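Local coordinates for carbonic anhydrase (Trichomonas vaginalis, PDB 6Y04) that catalyses the reversible hydration of carbon dioxide to hydrogencarbonate as a zinc-dependent beta-class carbonic anhydrase, at the interface of chains A and B. Numbering follows the deposited sequence. Chains: chain A/B, Carbonic anhydrase.

The interface of chains A and B. Residues chain A 30, 32, 90, 92, 182; chain B 2-4, 6-7.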
# COMPACT_ATOMS: atom_id res chain seq x y z
N ARG A 30 18.46 -0.44 -1.69
CA ARG A 30 18.79 -1.78 -1.21
C ARG A 30 18.11 -2.84 -2.08
O ARG A 30 18.24 -4.03 -1.82
CB ARG A 30 18.42 -1.94 0.27
CG ARG A 30 19.43 -1.30 1.21
CD ARG A 30 18.90 -1.32 2.63
NE ARG A 30 18.69 -2.66 3.16
CZ ARG A 30 18.12 -2.91 4.33
NH1 ARG A 30 17.72 -1.92 5.12
NH2 ARG A 30 17.96 -4.16 4.73
N ILE A 32 15.01 -3.71 -2.61
CA ILE A 32 14.05 -4.57 -1.93
C ILE A 32 12.67 -3.92 -1.94
O ILE A 32 12.53 -2.70 -1.92
CB ILE A 32 14.52 -4.93 -0.50
CG1 ILE A 32 14.68 -3.69 0.38
CG2 ILE A 32 15.79 -5.77 -0.54
CD1 ILE A 32 14.99 -4.00 1.83
N GLU A 90 14.65 -8.38 -4.39
CA GLU A 90 14.12 -9.20 -3.31
C GLU A 90 12.77 -8.66 -2.86
O GLU A 90 12.57 -7.45 -2.79
CB GLU A 90 15.09 -9.22 -2.12
CG GLU A 90 16.39 -9.97 -2.40
CD GLU A 90 17.30 -10.18 -1.20
OE1 GLU A 90 16.80 -10.66 -0.16
OE2 GLU A 90 18.51 -9.86 -1.30
N PHE A 92 9.96 -8.91 0.27
CA PHE A 92 9.56 -9.33 1.60
C PHE A 92 8.07 -9.09 1.79
O PHE A 92 7.60 -7.95 1.69
CB PHE A 92 10.33 -8.54 2.66
CG PHE A 92 11.82 -8.76 2.62
CD1 PHE A 92 12.61 -8.14 1.67
CD2 PHE A 92 12.43 -9.60 3.55
CE1 PHE A 92 13.98 -8.34 1.63
CE2 PHE A 92 13.81 -9.80 3.51
CZ PHE A 92 14.58 -9.18 2.55
N TYR A 182 15.61 -17.63 -0.33
CA TYR A 182 16.85 -17.56 -1.09
C TYR A 182 17.05 -18.78 -1.99
O TYR A 182 17.00 -19.87 -1.41
CB TYR A 182 18.06 -17.31 -0.18
CG TYR A 182 18.12 -15.88 0.28
CD1 TYR A 182 18.08 -14.83 -0.63
CD2 TYR A 182 18.18 -15.57 1.63
CE1 TYR A 182 18.10 -13.51 -0.20
CE2 TYR A 182 18.21 -14.25 2.07
CZ TYR A 182 18.16 -13.22 1.15
OH TYR A 182 18.18 -11.93 1.59
N SER B 2 23.17 -11.28 4.33
CA SER B 2 22.04 -11.16 3.42
C SER B 2 21.07 -10.09 3.92
O SER B 2 21.14 -9.65 5.07
CB SER B 2 21.34 -12.49 3.25
OG SER B 2 20.41 -12.70 4.29
N GLN B 3 20.13 -9.70 3.05
CA GLN B 3 19.17 -8.64 3.36
C GLN B 3 18.26 -9.10 4.50
O GLN B 3 17.88 -8.30 5.35
CB GLN B 3 18.37 -8.23 2.12
CG GLN B 3 19.20 -7.48 1.09
CD GLN B 3 19.73 -6.17 1.60
OE1 GLN B 3 19.02 -5.39 2.25
NE2 GLN B 3 21.01 -5.92 1.33
N LEU B 4 17.93 -10.39 4.50
CA LEU B 4 17.10 -10.98 5.55
C LEU B 4 17.85 -10.90 6.88
O LEU B 4 17.27 -10.53 7.90
CB LEU B 4 16.74 -12.42 5.17
CG LEU B 4 15.87 -13.16 6.18
CD1 LEU B 4 14.53 -12.47 6.36
CD2 LEU B 4 15.66 -14.61 5.77
N LEU B 6 20.14 -8.83 7.72
CA LEU B 6 20.25 -7.43 8.11
C LEU B 6 18.96 -6.97 8.78
O LEU B 6 19.02 -6.22 9.76
CB LEU B 6 20.57 -6.58 6.87
CG LEU B 6 22.02 -6.64 6.38
CD1 LEU B 6 22.21 -5.83 5.11
CD2 LEU B 6 23.03 -6.21 7.46
N ILE B 7 17.82 -7.42 8.26
CA ILE B 7 16.51 -7.12 8.83
C ILE B 7 16.39 -7.77 10.21
O ILE B 7 15.99 -7.09 11.16
CB ILE B 7 15.37 -7.50 7.86
CG1 ILE B 7 15.14 -6.41 6.81
CG2 ILE B 7 14.08 -7.81 8.61
CD1 ILE B 7 14.55 -6.90 5.50
O HOH W 1 20.55 -10.41 0.57
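B:Gln3, the first residue of helix 3-17 in chain B, lies across A:Glu90, A:Phe92 and A:Arg30. B:Gln3 CB sits 3.9 Å from A:Phe92 CZ on the ring and also touches the A:Glu90 carboxylate. B:Gln3 CG passes that carboxylate, 3.4 Å from A:Glu90 OE2, with the methyl CG2 of A:Ile32 at looser range. The chain is bent at this point (chi2 -63°), which carries the amide away from A:Glu90 and over to A:Arg30. There the amide oxygen accepts two hydrogen bonds from the side of the guanidinium: B:Gln3 OE1 is 2.9 Å from A:Arg30 NE, and NH2 is the second donor. OE1 lies almost in the guanidinium plane, although the amide itself is turned 53° from it; NE approaches in the carbonyl plane, whereas NH2 is tilted from it. On one guanidinium face, A:Ile32 CD1 backs the group near its rim.

The start of the helix is held as well. The B:Gln3 backbone N hydrogen-bonds a water at 2.6 Å, and this water also joins A:Glu90 OE2 and the phenol OH of A:Tyr182. A:Tyr182 OH donates to A:Glu90 OE1 at 2.6 Å, on the syn side, and receives weak bonds from the N of B:Gln3 and B:Leu4. The A:Glu90 carboxylate, close to the N-terminal end of helix 3-17, would probably interact favourably with the positive end of the helix dipole. One turn on from B:Gln3, B:Ile7 CD1 lies over the face of A:Phe92, 3.8 Å from the ring centroid; B:Leu4, the residue following B:Gln3, meets the ring edge with CD1.

The N-terminal helix of one subunit thus packs on strands 32-36 and 90-96, the loop just before strand 32-36 and the C-terminal residue of the other, repeated with the chains exchanged across the two-fold of the deposited pair, probably the biological dimer, as is usual for beta-class enzymes.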